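Local atomic coordinates of cellulose biosynthesis protein BcsG (Salmonella typhimurium LT2, PDB entry 5OLT), a protein that is required for cellulose biosynthesis, its zinc-binding extramembrane domain belonging to the alkaline phosphatase family. Residues A39-R44 / P349-V354; M147-E152 / N215-H220. All coordinates share one frame; numbering follows the deposited sequence.

Interaction 1 of 2, residues A39-R44 / P349-V354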
loop_
_atom_site.group_PDB
_atom_site.type_symbol
_atom_site.label_atom_id
_atom_site.label_comp_id
_atom_site.label_asym_id
_atom_site.label_seq_id
_atom_site.Cartn_x
_atom_site.Cartn_y
_atom_site.Cartn_z
ATOM N N ALA A 39 3.281 20.480 -5.810
ATOM C CA ALA A 39 3.473 21.526 -4.782
ATOM C C ALA A 39 2.635 21.215 -3.565
ATOM O O ALA A 39 3.130 21.294 -2.448
ATOM C CB ALA A 39 3.120 22.888 -5.347
ATOM N N ALA A 40 1.365 20.847 -3.785
ATOM C CA ALA A 40 0.487 20.585 -2.646
ATOM C C ALA A 40 0.976 19.362 -1.881
ATOM O O ALA A 40 0.965 19.330 -0.646
ATOM C CB ALA A 40 -0.930 20.391 -3.096
ATOM N N GLU A 41 1.372 18.323 -2.612
ATOM C CA GLU A 41 1.781 17.083 -1.951
ATOM C C GLU A 41 3.018 17.255 -1.090
ATOM O O GLU A 41 3.164 16.619 -0.047
ATOM C CB GLU A 41 2.028 16.005 -3.003
ATOM C CG GLU A 41 0.753 15.458 -3.640
ATOM C CD GLU A 41 -0.171 14.802 -2.629
ATOM O OE1 GLU A 41 0.309 13.919 -1.900
ATOM O OE2 GLU A 41 -1.357 15.164 -2.615
ATOM N N GLU A 42 3.951 18.117 -1.526
ATOM C CA GLU A 42 5.214 18.273 -0.814
ATOM C C GLU A 42 4.999 18.909 0.571
ATOM O O GLU A 42 5.853 18.740 1.450
ATOM C CB GLU A 42 6.198 19.076 -1.659
ATOM C CG GLU A 42 7.578 19.157 -1.043
ATOM C CD GLU A 42 8.706 18.814 -1.970
ATOM O OE1 GLU A 42 8.561 18.825 -3.225
ATOM O OE2 GLU A 42 9.800 18.585 -1.405
ATOM N N LYS A 43 3.855 19.581 0.762
ATOM C CA LYS A 43 3.519 20.202 2.040
ATOM C C LYS A 43 2.785 19.259 2.992
ATOM O O LYS A 43 2.490 19.634 4.118
ATOM C CB LYS A 43 2.671 21.460 1.784
ATOM C CG LYS A 43 3.428 22.554 1.011
ATOM C CD LYS A 43 2.566 23.804 0.989
ATOM C CE LYS A 43 3.250 24.921 0.246
ATOM N NZ LYS A 43 3.915 25.894 1.145
ATOM N N ARG A 44 2.498 18.039 2.552
ATOM C CA ARG A 44 1.659 17.117 3.334
ATOM C C ARG A 44 2.517 16.144 4.100
ATOM O O ARG A 44 3.487 15.600 3.582
ATOM C CB ARG A 44 0.733 16.303 2.405
ATOM C CG ARG A 44 -0.169 17.156 1.561
ATOM C CD ARG A 44 -1.043 16.307 0.644
ATOM N NE ARG A 44 -2.201 15.792 1.369
ATOM C CZ ARG A 44 -3.167 15.069 0.798
ATOM N NH1 ARG A 44 -3.052 14.641 -0.456
ATOM N NH2 ARG A 44 -4.214 14.689 1.517
ATOM N N PRO A 349 -6.730 11.471 4.688
ATOM C CA PRO A 349 -6.249 12.240 3.528
ATOM C C PRO A 349 -6.653 11.607 2.199
ATOM O O PRO A 349 -6.560 10.384 2.011
ATOM C CB PRO A 349 -4.734 12.216 3.678
ATOM C CG PRO A 349 -4.444 11.128 4.612
ATOM C CD PRO A 349 -5.645 10.921 5.501
ATOM N N GLN A 350 -7.109 12.456 1.285
ATOM C CA GLN A 350 -7.420 12.025 -0.092
ATOM C C GLN A 350 -6.252 12.435 -0.954
ATOM O O GLN A 350 -5.581 13.437 -0.664
ATOM C CB GLN A 350 -8.678 12.711 -0.643
ATOM C CG GLN A 350 -9.889 12.387 0.230
ATOM C CD GLN A 350 -11.161 13.002 -0.277
ATOM O OE1 GLN A 350 -11.431 13.012 -1.467
ATOM N NE2 GLN A 350 -12.002 13.459 0.660
ATOM N N THR A 351 -6.012 11.658 -2.004
ATOM C CA THR A 351 -4.882 11.913 -2.900
ATOM C C THR A 351 -5.376 11.655 -4.303
ATOM O O THR A 351 -6.014 10.617 -4.577
ATOM C CB THR A 351 -3.703 10.960 -2.582
ATOM O OG1 THR A 351 -3.336 11.106 -1.196
ATOM C CG2 THR A 351 -2.488 11.290 -3.465
ATOM N N ALA A 352 -5.117 12.594 -5.206
ATOM C CA ALA A 352 -5.500 12.394 -6.608
ATOM C C ALA A 352 -4.738 11.183 -7.171
ATOM O O ALA A 352 -3.583 10.917 -6.749
ATOM C CB ALA A 352 -5.217 13.659 -7.436
ATOM N N PRO A 353 -5.375 10.451 -8.110
ATOM C CA PRO A 353 -4.728 9.253 -8.698
ATOM C C PRO A 353 -3.733 9.617 -9.786
ATOM O O PRO A 353 -4.046 9.659 -10.952
ATOM C CB PRO A 353 -5.910 8.454 -9.248
ATOM C CG PRO A 353 -6.882 9.514 -9.615
ATOM C CD PRO A 353 -6.799 10.528 -8.491
ATOM N N VAL A 354 -2.551 9.935 -9.352
ATOM C CA VAL A 354 -1.431 10.244 -10.235
ATOM C C VAL A 354 -0.459 9.085 -10.114
ATOM O O VAL A 354 -0.141 8.651 -9.003
ATOM C CB VAL A 354 -0.741 11.542 -9.775
ATOM C CG1 VAL A 354 0.545 11.787 -10.574
ATOM C CG2 VAL A 354 -1.730 12.716 -9.873
HETATM O O HOH W 1 -0.882 11.864 -0.553
HETATM O O HOH W 2 -3.836 14.996 -4.148
#
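Arg44, following helix 27-42, reaches the backbone of Gln350, a helix-to-linker contact in this extramembrane domain of the alkaline phosphatase family; the extended linker leads into the small antiparallel sheet beginning at strand 355-357. The direct hydrogen bonds are bifurcated at the acceptor: NH1 and NH2 of Arg44 both donate to Gln350 O, at 2.8 and 2.9 Å, and the oxygen lies only 5° out of the guanidinium plane. N-H...O angles near 145° show that neither bond is straight, as expected when two donors converge on one atom. A bend at chi3 (81°) turns NE off the line of the aliphatic chain. Pro349 CB packs 3.3 Å from Arg44 NH2, obliquely to the guanidinium.

The salt bridge lies within 39-44. Arg44 NH1 also meets Glu41 OE2 on its syn side at 2.8 Å, which helps fix the rotation of the guanidinium; outside both segments, Asp17 stands in a long, weak ion pair with Arg44 NH2.

Water completes the link. One molecule donates to Glu41 OE1, which also accepts from Gln116 N, and is hydrogen-bonded to Thr351 OG1. A second accepts from Ala352 N and lies 2.9 Å from both that nitrogen and Glu41 OE2, to which it probably donates.

Interaction 2 of 2, residues M147-E152 / N215-H220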
loop_
_atom_site.group_PDB
_atom_site.type_symbol
_atom_site.label_atom_id
_atom_site.label_comp_id
_atom_site.label_asym_id
_atom_site.label_seq_id
_atom_site.Cartn_x
_atom_site.Cartn_y
_atom_site.Cartn_z
ATOM N N MET A 147 10.423 -11.299 3.592
ATOM C CA MET A 147 9.979 -11.500 2.197
ATOM C C MET A 147 9.703 -12.967 1.971
ATOM O O MET A 147 10.242 -13.837 2.698
ATOM C CB MET A 147 11.038 -11.021 1.183
ATOM C CG MET A 147 11.353 -9.540 1.288
ATOM S SD MET A 147 12.340 -8.913 -0.076
ATOM C CE MET A 147 12.566 -7.214 0.492
ATOM N N ASP A 148 8.894 -13.270 0.954
ATOM C CA ASP A 148 8.745 -14.664 0.545
ATOM C C ASP A 148 9.679 -14.991 -0.630
ATOM O O ASP A 148 9.501 -15.987 -1.315
ATOM C CB ASP A 148 7.285 -15.032 0.276
ATOM C CG ASP A 148 6.686 -14.285 -0.880
ATOM O OD1 ASP A 148 7.407 -13.621 -1.634
ATOM O OD2 ASP A 148 5.420 -14.372 -1.041
ATOM N N HIS A 149 10.700 -14.151 -0.829
ATOM C CA HIS A 149 11.651 -14.337 -1.911
ATOM C C HIS A 149 12.950 -13.662 -1.506
ATOM O O HIS A 149 13.015 -13.008 -0.467
ATOM C CB HIS A 149 11.074 -13.740 -3.214
ATOM C CG HIS A 149 10.880 -12.254 -3.176
ATOM N ND1 HIS A 149 9.825 -11.602 -2.563
ATOM C CD2 HIS A 149 11.665 -11.283 -3.701
ATOM C CE1 HIS A 149 9.973 -10.291 -2.728
ATOM N NE2 HIS A 149 11.082 -10.078 -3.424
ATOM N N ASN A 150 14.002 -13.815 -2.316
ATOM C CA ASN A 150 15.295 -13.309 -1.859
ATOM C C ASN A 150 15.553 -11.854 -2.227
ATOM O O ASN A 150 16.591 -11.307 -1.826
ATOM C CB ASN A 150 16.442 -14.230 -2.320
ATOM C CG ASN A 150 16.601 -14.263 -3.840
ATOM O OD1 ASN A 150 16.184 -13.339 -4.543
ATOM N ND2 ASN A 150 17.244 -15.317 -4.356
ATOM N N GLY A 151 14.652 -11.209 -2.983
ATOM C CA GLY A 151 14.837 -9.769 -3.302
ATOM C C GLY A 151 15.943 -9.436 -4.289
ATOM O O GLY A 151 16.222 -8.262 -4.493
ATOM N N GLU A 152 16.551 -10.445 -4.920
ATOM C CA GLU A 152 17.680 -10.180 -5.811
ATOM C C GLU A 152 17.236 -9.595 -7.124
ATOM O O GLU A 152 17.841 -8.625 -7.602
ATOM C CB GLU A 152 18.527 -11.435 -6.016
ATOM C CG GLU A 152 19.307 -11.821 -4.788
ATOM C CD GLU A 152 20.109 -13.112 -4.953
ATOM O OE1 GLU A 152 20.222 -13.653 -6.086
ATOM O OE2 GLU A 152 20.626 -13.591 -3.921
ATOM N N ASN A 215 7.175 -8.294 1.935
ATOM C CA ASN A 215 6.930 -8.213 0.498
ATOM C C ASN A 215 6.746 -9.611 -0.104
ATOM O O ASN A 215 7.507 -10.526 0.194
ATOM C CB ASN A 215 8.062 -7.450 -0.221
ATOM C CG ASN A 215 7.772 -7.282 -1.684
ATOM O OD1 ASN A 215 8.246 -8.062 -2.506
ATOM N ND2 ASN A 215 6.992 -6.250 -2.029
ATOM N N LEU A 216 5.684 -9.755 -0.902
ATOM C CA LEU A 216 5.229 -11.041 -1.441
ATOM C C LEU A 216 5.198 -11.048 -2.957
ATOM O O LEU A 216 4.540 -10.208 -3.558
ATOM C CB LEU A 216 3.773 -11.356 -0.977
ATOM C CG LEU A 216 3.555 -11.561 0.493
ATOM C CD1 LEU A 216 3.543 -10.226 1.210
ATOM C CD2 LEU A 216 2.234 -12.283 0.721
ATOM N N LEU A 217 5.830 -12.054 -3.543
ATOM C CA LEU A 217 5.974 -12.195 -4.983
ATOM C C LEU A 217 5.149 -13.301 -5.709
ATOM O O LEU A 217 5.325 -13.458 -6.918
ATOM C CB LEU A 217 7.490 -12.516 -5.223
ATOM C CG LEU A 217 8.090 -12.106 -6.549
ATOM C CD1 LEU A 217 8.065 -10.582 -6.685
ATOM C CD2 LEU A 217 9.517 -12.633 -6.669
ATOM N N PRO A 218 4.247 -14.058 -5.027
ATOM C CA PRO A 218 3.716 -15.218 -5.765
ATOM C C PRO A 218 2.902 -14.883 -7.012
ATOM O O PRO A 218 2.814 -15.725 -7.912
ATOM C CB PRO A 218 2.852 -15.926 -4.724
ATOM C CG PRO A 218 2.389 -14.830 -3.832
ATOM C CD PRO A 218 3.609 -13.937 -3.699
ATOM N N LEU A 219 2.308 -13.686 -7.066
ATOM C CA LEU A 219 1.442 -13.343 -8.196
ATOM C C LEU A 219 2.231 -12.763 -9.363
ATOM O O LEU A 219 1.654 -12.471 -10.396
ATOM C CB LEU A 219 0.343 -12.371 -7.751
ATOM C CG LEU A 219 -0.471 -12.887 -6.566
ATOM C CD1 LEU A 219 -1.584 -11.869 -6.289
ATOM C CD2 LEU A 219 -1.032 -14.300 -6.757
ATOM N N HIS A 220 3.560 -12.604 -9.220
ATOM C CA HIS A 220 4.344 -12.081 -10.343
ATOM C C HIS A 220 4.295 -13.016 -11.548
ATOM O O HIS A 220 4.292 -14.228 -11.407
ATOM C CB HIS A 220 5.790 -11.883 -9.914
ATOM C CG HIS A 220 6.614 -11.064 -10.887
ATOM N ND1 HIS A 220 7.000 -11.521 -12.143
ATOM C CD2 HIS A 220 7.123 -9.822 -10.774
ATOM C CE1 HIS A 220 7.744 -10.604 -12.734
ATOM N NE2 HIS A 220 7.843 -9.566 -11.919
#
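Asp148 and His149 both hold CG between the backbone N and the carbonyl carbon (chi1 64° and 65°), which brings carboxylate and imidazole together against Leu217. The setting is the C-terminal ends of two parallel strands of the mixed sheet of the alkaline phosphatase-like fold, outermost strand 142-147 and its neighbour 210-216. Met147 and Asn215 form the last bridge of this pair, and Asp148 N donates to Asn215 O at 3.2 Å.

Beyond the bridge the carboxylate takes over. Asp148 OD1 accepts from Leu217 N at 2.9 Å through its syn lone pair, and from His149 ND1 at 3.3 Å, nearly in line with the C-O bond. The ND1 bond lies 10° out of the ring plane, so OD1 helps fix the imidazole's rotation. OD2 packs against Leu216 CA and Pro218 CD, the latter at 3.2 Å, and lies close to the carboxylate of Asp191.

Asn215 directs its amide ND2 to Glu266, a zinc ligand, and thus belongs to the second shell of the metal site. The Leu217 side chain is itself about 5 Å from the zinc ion. Its CD2 makes a CH-pi contact over one face of His149, 4.0 Å from the ring centroid, with the methyl offset toward the rim.

From the N terminus, helix 27-42 leads into the first half of interaction 1, and the chain then builds the mixed sheet before returning at 349-354, so this contact closes a loop of 304 residues. Interaction 2 falls wholly within that span: 147-152 begins on the last residue of strand 142-147, and after 62 intervening residues 215-220 begins at the end of strand 210-216. The loops therefore nest without crossing. Interaction 1 ties the N-terminal helix to the linker before the C-terminal four-stranded sheet; interaction 2 joins two strand ends near the zinc site. Their centres are 29 Å apart, on opposite sides of the chain's centre, with nearest atoms about 18 Å apart.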